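Local coordinates for (S)-2-haloacid dehalogenase IVA (Burkholderia cepacia, PDB 2NO4), which hydrolyses the carbon-halogen bond of short (S)-2-haloalkanoic acids, inverting the configuration to give (R)-2-hydroxyalkanoic acids, at residues 36-41 with 94-99; 69-74 with 132-137; 43-48 with 83-88. All blocks are in the same frame, centred on the assembly; numbering follows the deposited sequence.

Contact 1 (36-41 with 94-99); sequences ADEVGA and KDRLMS
Glu-38 and Arg-96 form the outer half of this contact, a salt bridge between Glu-38 OE1 and Arg-96 NH2 modelled at 2.5 Å, an unusually short separation whose exact length is doubtful. The oxygen does not meet the guanidinium edge-on, as in a planar two-pronged pair; it comes down over one face, with the carboxylate and guanidinium planes turned 48° apart. The stem of the glutamate follows the same course, its CG standing 3.8 Å above the guanidinium plane, out toward the rim, and 3.9 Å from Arg-96 NE. Bends in both chains, at chi2 of Glu-38 (90°) and chi3 of Arg-96 (80°), bring the charged ends together. The two side chains cross at about a right angle.

The inner half is apolar and thin. Val-39 CG2 and Leu-97 CD1 approach to 4.2 Å, a single touch between two buried side chains, whereas Glu-38 is partly exposed. Here the short helix 36-39 is joined to helix 90-102 within the helical cap of a haloacid dehalogenase, the insertion that follows the first strand of the Rossmann-like core.

A second shell fixes these groups. Asn-35 OD1 accepts from Arg-96 NE, which ties down the guanidinium from the residue just before the short helix. Leu-97 is packed by Leu-46 and Trp-50 of helix 43-63 and by Leu-78 of helix 70-84, while Val-39 also rests on Leu-46. Just beyond Val-39 the chain leaves helical angles at Gly-40, where phi turns positive.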
loop_
_atom_site.group_PDB
_atom_site.type_symbol
_atom_site.label_atom_id
_atom_site.label_comp_id
_atom_site.label_asym_id
_atom_site.label_seq_id
_atom_site.Cartn_x
_atom_site.Cartn_y
_atom_site.Cartn_z
ATOM N N ALA B 36 12.628 14.606 -16.184
ATOM C CA ALA B 36 11.976 13.677 -17.091
ATOM C C ALA B 36 12.867 13.346 -18.312
ATOM O O ALA B 36 12.964 12.184 -18.720
ATOM C CB ALA B 36 10.639 14.251 -17.517
ATOM N N ASP B 37 13.553 14.356 -18.859
ATOM C CA ASP B 37 14.480 14.165 -20.012
ATOM C C ASP B 37 15.622 13.189 -19.696
ATOM O O ASP B 37 16.009 12.376 -20.523
ATOM C CB ASP B 37 15.082 15.518 -20.489
ATOM C CG ASP B 37 14.036 16.487 -21.065
ATOM O OD1 ASP B 37 12.843 16.131 -21.217
ATOM O OD2 ASP B 37 14.422 17.634 -21.391
ATOM N N GLU B 38 16.179 13.318 -18.493
ATOM C CA GLU B 38 17.203 12.441 -17.992
ATOM C C GLU B 38 16.683 11.012 -17.802
ATOM O O GLU B 38 17.417 10.053 -18.030
ATOM C CB GLU B 38 17.753 12.990 -16.658
ATOM C CG GLU B 38 18.501 14.341 -16.749
ATOM C CD GLU B 38 17.615 15.607 -16.582
ATOM O OE1 GLU B 38 18.150 16.597 -16.041
ATOM O OE2 GLU B 38 16.426 15.657 -16.978
ATOM N N VAL B 39 15.413 10.853 -17.392
ATOM C CA VAL B 39 14.867 9.510 -17.167
ATOM C C VAL B 39 14.511 8.837 -18.500
ATOM O O VAL B 39 14.716 7.625 -18.666
ATOM C CB VAL B 39 13.626 9.527 -16.183
ATOM C CG1 VAL B 39 12.944 8.139 -16.076
ATOM C CG2 VAL B 39 14.051 10.021 -14.783
ATOM N N GLY B 40 13.963 9.610 -19.440
ATOM C CA GLY B 40 13.487 9.029 -20.695
ATOM C C GLY B 40 12.016 8.714 -20.585
ATOM O O GLY B 40 11.349 9.126 -19.610
ATOM N N ALA B 41 11.498 7.972 -21.564
ATOM C CA ALA B 41 10.054 7.835 -21.755
ATOM C C ALA B 41 9.287 7.058 -20.643
ATOM O O ALA B 41 8.062 7.048 -20.628
ATOM C CB ALA B 41 9.754 7.268 -23.168
ATOM N N LYS B 94 19.595 8.318 -9.473
ATOM C CA LYS B 94 19.207 8.232 -8.056
ATOM C C LYS B 94 19.581 9.498 -7.268
ATOM O O LYS B 94 18.733 10.066 -6.563
ATOM C CB LYS B 94 19.792 6.989 -7.393
ATOM C CG LYS B 94 19.247 6.716 -6.013
ATOM C CD LYS B 94 19.754 5.377 -5.510
ATOM C CE LYS B 94 19.530 5.296 -4.025
ATOM N NZ LYS B 94 19.903 3.962 -3.460
ATOM N N ASP B 95 20.834 9.926 -7.395
ATOM C CA ASP B 95 21.308 11.154 -6.745
ATOM C C ASP B 95 20.471 12.356 -7.145
ATOM O O ASP B 95 20.035 13.118 -6.292
ATOM C CB ASP B 95 22.790 11.415 -7.085
ATOM C CG ASP B 95 23.744 10.346 -6.510
ATOM O OD1 ASP B 95 23.370 9.605 -5.562
ATOM O OD2 ASP B 95 24.899 10.241 -7.014
ATOM N N ARG B 96 20.266 12.540 -8.451
ATOM C CA ARG B 96 19.449 13.635 -8.993
ATOM C C ARG B 96 18.011 13.623 -8.484
ATOM O O ARG B 96 17.446 14.660 -8.100
ATOM C CB ARG B 96 19.415 13.579 -10.520
ATOM C CG ARG B 96 20.637 14.206 -11.190
ATOM C CD ARG B 96 20.467 14.230 -12.723
ATOM N NE ARG B 96 19.624 15.364 -13.121
ATOM C CZ ARG B 96 20.102 16.502 -13.629
ATOM N NH1 ARG B 96 21.411 16.642 -13.842
ATOM N NH2 ARG B 96 19.270 17.496 -13.942
ATOM N N LEU B 97 17.413 12.441 -8.487
ATOM C CA LEU B 97 15.983 12.311 -8.101
ATOM C C LEU B 97 15.761 12.476 -6.582
ATOM O O LEU B 97 14.805 13.126 -6.153
ATOM C CB LEU B 97 15.404 11.013 -8.665
ATOM C CG LEU B 97 15.176 10.976 -10.197
ATOM C CD1 LEU B 97 14.617 9.620 -10.628
ATOM C CD2 LEU B 97 14.232 12.068 -10.625
ATOM N N MET B 98 16.676 11.932 -5.781
ATOM C CA MET B 98 16.670 12.158 -4.319
ATOM C C MET B 98 16.914 13.633 -3.939
ATOM O O MET B 98 16.262 14.150 -3.028
ATOM C CB MET B 98 17.672 11.224 -3.618
ATOM C CG MET B 98 17.312 9.722 -3.675
ATOM S SD MET B 98 15.660 9.283 -3.026
ATOM C CE MET B 98 15.856 9.493 -1.243
ATOM N N SER B 99 17.829 14.320 -4.643
ATOM C CA SER B 99 18.040 15.761 -4.403
ATOM C C SER B 99 16.813 16.559 -4.749
ATOM O O SER B 99 16.475 17.491 -4.043
ATOM C CB SER B 99 19.202 16.331 -5.221
ATOM O OG SER B 99 20.359 15.630 -4.883
#

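Contact 2 (69-74 with 132-137); sequences DFWQLT and DEMLQA. With SO4 (sulfate ion), chain I; SO4 (sulfate ion), chain K.
Met-134 reaches from helix 132-141 into the first turn of helix 70-84 and touches Phe-70, Trp-71 and Thr-74. Its chi1 of 75° sets CG in the crowded position between the backbone N and the carbonyl carbon; the chain then runs straight at chi2 and folds at chi3. The result is a sulfur lodged between two aromatic side chains. SD lies in the plane of the Trp-71 ring, at its edge and 5.3 Å from the centroid of the six-membered ring, and it also sits at the edge of the Phe-70 ring, 4.0 Å from Phe-70 CD2. Both are Met-aromatic contacts. SD also lies 3.4 Å from Trp-71 N, whose N-H is bonded to Asn-131 OD1. Nearer its root, Met-134 CB packs 3.5 Å from Trp-71 CE3, and the terminal CE comes within 4.0 Å of Thr-74 OG1.

With CG anti to the backbone N (chi1 -174°), Trp-71 turns its benzo edge to Met-134; the same choice in Phe-70 sets CD2 toward the sulfur. Thr-74 OG1 donates to Phe-70 O over 2.7 Å, from the opposite face of that carbonyl to Thr-74 N, and is also bonded to Gln-54 NE2. Asp-69 is the N-cap, its OD1 accepting from Gln-72 N. At the other helix start, Glu-133 N donates to a sulfate, probably from the crystallisation liquor.

The axes of segments 70-74 and 132-137 are inclined at 83°, 9.9 Å apart at their closest. With Met-134 against substrate-binding Tyr-22 and Phe-70 close to Asn-129, this is the cap-core interface that encloses the active site of haloacid dehalogenases.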
loop_
_atom_site.group_PDB
_atom_site.type_symbol
_atom_site.label_atom_id
_atom_site.label_comp_id
_atom_site.label_asym_id
_atom_site.label_seq_id
_atom_site.Cartn_x
_atom_site.Cartn_y
_atom_site.Cartn_z
ATOM N N ASP B 69 12.831 5.143 8.626
ATOM C CA ASP B 69 12.325 6.476 8.362
ATOM C C ASP B 69 11.993 6.777 6.900
ATOM O O ASP B 69 12.361 6.024 6.000
ATOM C CB ASP B 69 13.184 7.580 9.034
ATOM C CG ASP B 69 14.439 7.993 8.229
ATOM O OD1 ASP B 69 14.703 7.548 7.112
ATOM O OD2 ASP B 69 15.189 8.849 8.754
ATOM N N PHE B 70 11.288 7.879 6.675
ATOM C CA PHE B 70 10.620 8.063 5.389
ATOM C C PHE B 70 11.611 8.298 4.287
ATOM O O PHE B 70 11.419 7.834 3.155
ATOM C CB PHE B 70 9.578 9.161 5.471
ATOM C CG PHE B 70 8.459 9.040 4.452
ATOM C CD1 PHE B 70 7.654 7.900 4.404
ATOM C CD2 PHE B 70 8.180 10.109 3.575
ATOM C CE1 PHE B 70 6.573 7.818 3.509
ATOM C CE2 PHE B 70 7.112 10.031 2.669
ATOM C CZ PHE B 70 6.298 8.856 2.658
ATOM N N TRP B 71 12.704 8.991 4.620
ATOM C CA TRP B 71 13.808 9.154 3.659
ATOM C C TRP B 71 14.401 7.808 3.194
ATOM O O TRP B 71 14.675 7.605 1.991
ATOM C CB TRP B 71 14.899 10.068 4.243
ATOM C CG TRP B 71 15.996 10.408 3.292
ATOM C CD1 TRP B 71 17.273 9.928 3.333
ATOM C CD2 TRP B 71 15.936 11.298 2.168
ATOM N NE1 TRP B 71 18.017 10.458 2.297
ATOM C CE2 TRP B 71 17.225 11.309 1.571
ATOM C CE3 TRP B 71 14.926 12.089 1.602
ATOM C CZ2 TRP B 71 17.534 12.095 0.439
ATOM C CZ3 TRP B 71 15.240 12.878 0.473
ATOM C CH2 TRP B 71 16.544 12.865 -0.088
ATOM N N GLN B 72 14.617 6.899 4.144
ATOM C CA GLN B 72 15.133 5.575 3.793
ATOM C C GLN B 72 14.138 4.856 2.882
ATOM O O GLN B 72 14.524 4.248 1.903
ATOM C CB GLN B 72 15.429 4.724 5.031
ATOM C CG GLN B 72 16.077 3.350 4.702
ATOM C CD GLN B 72 16.406 2.538 5.938
ATOM O OE1 GLN B 72 16.809 3.087 6.960
ATOM N NE2 GLN B 72 16.219 1.222 5.858
ATOM N N LEU B 73 12.865 4.904 3.224
ATOM C CA LEU B 73 11.853 4.267 2.383
ATOM C C LEU B 73 11.746 4.879 0.978
ATOM O O LEU B 73 11.496 4.151 0.000
ATOM C CB LEU B 73 10.464 4.347 3.041
ATOM C CG LEU B 73 10.372 3.769 4.459
ATOM C CD1 LEU B 73 8.915 3.617 4.889
ATOM C CD2 LEU B 73 11.221 2.492 4.697
ATOM N N THR B 74 11.883 6.204 0.903
ATOM C CA THR B 74 11.883 6.953 -0.353
ATOM C C THR B 74 13.042 6.463 -1.241
ATOM O O THR B 74 12.864 6.209 -2.422
ATOM C CB THR B 74 11.930 8.487 -0.101
ATOM O OG1 THR B 74 10.811 8.841 0.730
ATOM C CG2 THR B 74 11.863 9.290 -1.436
ATOM N N ASP B 132 12.122 14.688 9.951
ATOM C CA ASP B 132 12.406 16.119 9.977
ATOM C C ASP B 132 13.389 16.569 8.907
ATOM O O ASP B 132 13.187 17.567 8.236
ATOM C CB ASP B 132 12.845 16.577 11.363
ATOM C CG ASP B 132 12.735 18.077 11.522
ATOM O OD1 ASP B 132 13.786 18.732 11.599
ATOM O OD2 ASP B 132 11.595 18.595 11.536
ATOM N N GLU B 133 14.476 15.836 8.744
ATOM C CA GLU B 133 15.505 16.269 7.810
ATOM C C GLU B 133 15.013 16.483 6.365
ATOM O O GLU B 133 15.268 17.544 5.773
ATOM C CB GLU B 133 16.722 15.344 7.793
ATOM C CG GLU B 133 17.841 15.988 6.970
ATOM C CD GLU B 133 19.026 15.099 6.758
ATOM O OE1 GLU B 133 19.731 15.294 5.726
ATOM O OE2 GLU B 133 19.261 14.208 7.624
ATOM N N MET B 134 14.336 15.478 5.786
ATOM C CA MET B 134 13.804 15.633 4.430
ATOM C C MET B 134 12.692 16.710 4.358
ATOM O O MET B 134 12.647 17.501 3.416
ATOM C CB MET B 134 13.340 14.273 3.862
ATOM C CG MET B 134 12.026 13.738 4.419
ATOM S SD MET B 134 11.642 12.110 3.766
ATOM C CE MET B 134 11.007 12.584 2.112
ATOM N N LEU B 135 11.830 16.756 5.364
ATOM C CA LEU B 135 10.670 17.630 5.329
ATOM C C LEU B 135 11.090 19.100 5.518
ATOM O O LEU B 135 10.597 19.988 4.812
ATOM C CB LEU B 135 9.683 17.257 6.423
ATOM C CG LEU B 135 8.180 17.264 6.116
ATOM C CD1 LEU B 135 7.478 17.337 7.455
ATOM C CD2 LEU B 135 7.684 18.377 5.190
ATOM N N GLN B 136 11.980 19.338 6.481
ATOM C CA GLN B 136 12.513 20.683 6.731
ATOM C C GLN B 136 13.206 21.294 5.517
ATOM O O GLN B 136 12.967 22.474 5.181
ATOM C CB GLN B 136 13.424 20.702 7.977
ATOM C CG GLN B 136 12.647 20.880 9.282
ATOM C CD GLN B 136 11.781 22.163 9.272
ATOM O OE1 GLN B 136 10.547 22.106 9.361
ATOM N NE2 GLN B 136 12.439 23.316 9.125
ATOM N N ALA B 137 14.032 20.497 4.841
ATOM C CA ALA B 137 14.650 20.919 3.586
ATOM C C ALA B 137 13.608 21.391 2.551
ATOM O O ALA B 137 13.762 22.460 1.941
ATOM C CB ALA B 137 15.538 19.801 2.994
HETATM S S SO4 I . 15.949 13.382 11.299
HETATM O O1 SO4 I . 16.976 14.429 11.310
HETATM O O2 SO4 I . 16.630 12.070 11.376
HETATM O O3 SO4 I . 15.080 13.579 12.481
HETATM O O4 SO4 I . 15.190 13.487 10.035
HETATM S S SO4 K . 15.943 -1.794 7.845
HETATM O O1 SO4 K . 16.638 -0.555 8.080
HETATM O O2 SO4 K . 16.763 -2.939 8.263
HETATM O O3 SO4 K . 14.714 -1.836 8.610
HETATM O O4 SO4 K . 15.707 -1.890 6.375
#

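Contact 3 (43-48 with 83-88); sequences AEALSM and RTYHLE. With SO4 (sulfate ion), chain J.
A Schellman motif ends helix 70-84, and Tyr-85, at that turn, swings across to the first turns of helix 43-63, where it meets Ala-45 and Leu-46. The two helices belong to the helical cap of the haloacid dehalogenase fold. The phenol lies across the helix: Leu-46 N is over one face of the ring, and Tyr-85 CE1 is 4.1 Å from Leu-46 CA. At its far end the ring rests by Ala-45 CB, which is 3.3 Å from Tyr-85 OH. With CG anti to the carbonyl carbon (chi1 -74°), the ring is directed at Ala-45 and Leu-46.

Leu-46 slides past the ring in the reverse direction, and its CD1 comes to lie 4.1 Å from Tyr-85 CD1, at the root of the ring. The same methyl meets Leu-87 CD1 at 4.0 Å, which draws the loop after the helix into the apolar layer shared with Val-39 and Leu-82.

Arg-83 and Thr-84 pack against Pro-210 of the second subunit. Arg-83 also holds a sulfate, probably from the crystallisation liquor, edge-on through NE and NH2, with Arg-90 donating to the same ion. The turn itself is tied at one acceptor: Arg-83 O takes a bond from the backbone N of His-86, and His-86 ND1 donates to Arg-83 O at 2.9 Å, nearly in line with the C=O bond.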
loop_
_atom_site.group_PDB
_atom_site.type_symbol
_atom_site.label_atom_id
_atom_site.label_comp_id
_atom_site.label_asym_id
_atom_site.label_seq_id
_atom_site.Cartn_x
_atom_site.Cartn_y
_atom_site.Cartn_z
ATOM N N ALA B 43 9.454 7.951 -17.525
ATOM C CA ALA B 43 9.450 8.914 -16.430
ATOM C C ALA B 43 8.141 8.839 -15.665
ATOM O O ALA B 43 8.154 8.640 -14.471
ATOM C CB ALA B 43 9.723 10.355 -16.951
ATOM N N GLU B 44 7.007 8.956 -16.346
ATOM C CA GLU B 44 5.719 8.921 -15.620
ATOM C C GLU B 44 5.437 7.567 -14.906
ATOM O O GLU B 44 5.030 7.565 -13.736
ATOM C CB GLU B 44 4.529 9.371 -16.515
ATOM C CG GLU B 44 3.155 9.320 -15.802
ATOM C CD GLU B 44 3.108 10.151 -14.490
ATOM O OE1 GLU B 44 3.774 11.222 -14.419
ATOM O OE2 GLU B 44 2.425 9.719 -13.518
ATOM N N ALA B 45 5.673 6.439 -15.590
ATOM C CA ALA B 45 5.474 5.136 -14.989
ATOM C C ALA B 45 6.448 4.926 -13.800
ATOM O O ALA B 45 6.049 4.378 -12.749
ATOM C CB ALA B 45 5.598 4.012 -16.056
ATOM N N LEU B 46 7.692 5.389 -13.963
ATOM C CA LEU B 46 8.693 5.388 -12.881
ATOM C C LEU B 46 8.208 6.201 -11.673
ATOM O O LEU B 46 8.238 5.714 -10.549
ATOM C CB LEU B 46 10.025 5.999 -13.329
ATOM C CG LEU B 46 11.100 6.035 -12.216
ATOM C CD1 LEU B 46 11.888 4.743 -12.228
ATOM C CD2 LEU B 46 12.040 7.189 -12.415
ATOM N N SER B 47 7.772 7.430 -11.939
ATOM C CA SER B 47 7.224 8.312 -10.909
ATOM C C SER B 47 6.082 7.652 -10.123
ATOM O O SER B 47 6.062 7.732 -8.901
ATOM C CB SER B 47 6.770 9.628 -11.531
ATOM O OG SER B 47 6.459 10.563 -10.514
ATOM N N MET B 48 5.132 7.029 -10.828
ATOM C CA MET B 48 4.019 6.337 -10.181
ATOM C C MET B 48 4.474 5.146 -9.319
ATOM O O MET B 48 3.960 4.939 -8.226
ATOM C CB MET B 48 3.015 5.851 -11.202
ATOM C CG MET B 48 2.353 6.968 -12.007
ATOM S SD MET B 48 1.251 6.235 -13.297
ATOM C CE MET B 48 0.221 5.246 -12.208
ATOM N N ARG B 83 15.529 0.074 -10.886
ATOM C CA ARG B 83 15.858 -1.302 -11.326
ATOM C C ARG B 83 14.701 -1.953 -12.134
ATOM O O ARG B 83 14.915 -2.656 -13.100
ATOM C CB ARG B 83 16.202 -2.175 -10.114
ATOM C CG ARG B 83 17.442 -1.763 -9.378
ATOM C CD ARG B 83 17.553 -2.480 -8.021
ATOM N NE ARG B 83 18.886 -2.280 -7.444
ATOM C CZ ARG B 83 19.257 -2.707 -6.241
ATOM N NH1 ARG B 83 18.373 -3.310 -5.444
ATOM N NH2 ARG B 83 20.504 -2.491 -5.824
ATOM N N THR B 84 13.463 -1.700 -11.719
ATOM C CA THR B 84 12.294 -2.270 -12.402
ATOM C C THR B 84 12.294 -1.817 -13.862
ATOM O O THR B 84 12.018 -2.628 -14.768
ATOM C CB THR B 84 10.993 -1.841 -11.669
ATOM O OG1 THR B 84 10.955 -2.488 -10.390
ATOM C CG2 THR B 84 9.734 -2.210 -12.468
ATOM N N TYR B 85 12.623 -0.538 -14.076
ATOM C CA TYR B 85 12.639 0.058 -15.422
ATOM C C TYR B 85 13.947 -0.152 -16.190
ATOM O O TYR B 85 14.113 0.362 -17.328
ATOM C CB TYR B 85 12.106 1.514 -15.415
ATOM C CG TYR B 85 10.601 1.474 -15.242
ATOM C CD1 TYR B 85 10.012 1.527 -13.961
ATOM C CD2 TYR B 85 9.771 1.251 -16.356
ATOM C CE1 TYR B 85 8.635 1.408 -13.798
ATOM C CE2 TYR B 85 8.398 1.157 -16.219
ATOM C CZ TYR B 85 7.833 1.219 -14.955
ATOM O OH TYR B 85 6.480 1.069 -14.860
ATOM N N HIS B 86 14.863 -0.893 -15.544
ATOM C CA HIS B 86 16.204 -1.259 -16.072
ATOM C C HIS B 86 16.912 -0.008 -16.612
ATOM O O HIS B 86 17.425 0.001 -17.740
ATOM C CB HIS B 86 16.101 -2.286 -17.216
ATOM C CG HIS B 86 15.817 -3.691 -16.793
ATOM N ND1 HIS B 86 15.119 -4.019 -15.644
ATOM C CD2 HIS B 86 16.078 -4.866 -17.412
ATOM C CE1 HIS B 86 15.015 -5.332 -15.551
ATOM N NE2 HIS B 86 15.574 -5.869 -16.616
ATOM N N LEU B 87 16.926 1.064 -15.829
ATOM C CA LEU B 87 17.396 2.340 -16.375
ATOM C C LEU B 87 18.927 2.387 -16.484
ATOM O O LEU B 87 19.623 1.811 -15.663
ATOM C CB LEU B 87 16.820 3.509 -15.590
ATOM C CG LEU B 87 15.388 3.816 -16.087
ATOM C CD1 LEU B 87 14.629 4.601 -15.072
ATOM C CD2 LEU B 87 15.442 4.593 -17.390
ATOM N N GLU B 88 19.441 3.018 -17.542
ATOM C CA GLU B 88 20.855 3.364 -17.598
ATOM C C GLU B 88 21.206 4.451 -16.547
ATOM O O GLU B 88 20.410 5.362 -16.284
ATOM C CB GLU B 88 21.217 3.848 -19.001
ATOM C CG GLU B 88 22.617 4.399 -19.104
ATOM C CD GLU B 88 22.957 4.927 -20.496
ATOM O OE1 GLU B 88 24.173 5.062 -20.789
ATOM O OE2 GLU B 88 22.029 5.211 -21.297
HETATM S S SO4 J . 21.939 -0.727 -8.934
HETATM O O1 SO4 J . 22.792 0.393 -9.329
HETATM O O2 SO4 J . 22.243 -1.140 -7.575
HETATM O O3 SO4 J . 20.558 -0.259 -8.984
HETATM O O4 SO4 J . 22.143 -1.895 -9.789
#

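In the fold
All three contacts use the helical cap, which the chain builds after strand 16-19 and before strand 123-128. Contacts 1 and 3 lie side by side at its outer end, their centres about 9 Å apart, and they touch through Val-39, Leu-46, Leu-87 and Leu-97; along the chain, contact 3 is nested inside the loop closed by contact 1. Contact 2 alternates with both in sequence and is about 18 and 21 Å from them, centre to centre. It shares helix 70-84 with contact 3, and Trp-71 meets Met-98 of helix 90-102. Helix 70-84 therefore runs from the distal cap to the core helix 132-141, linking cap packing to the substrate site.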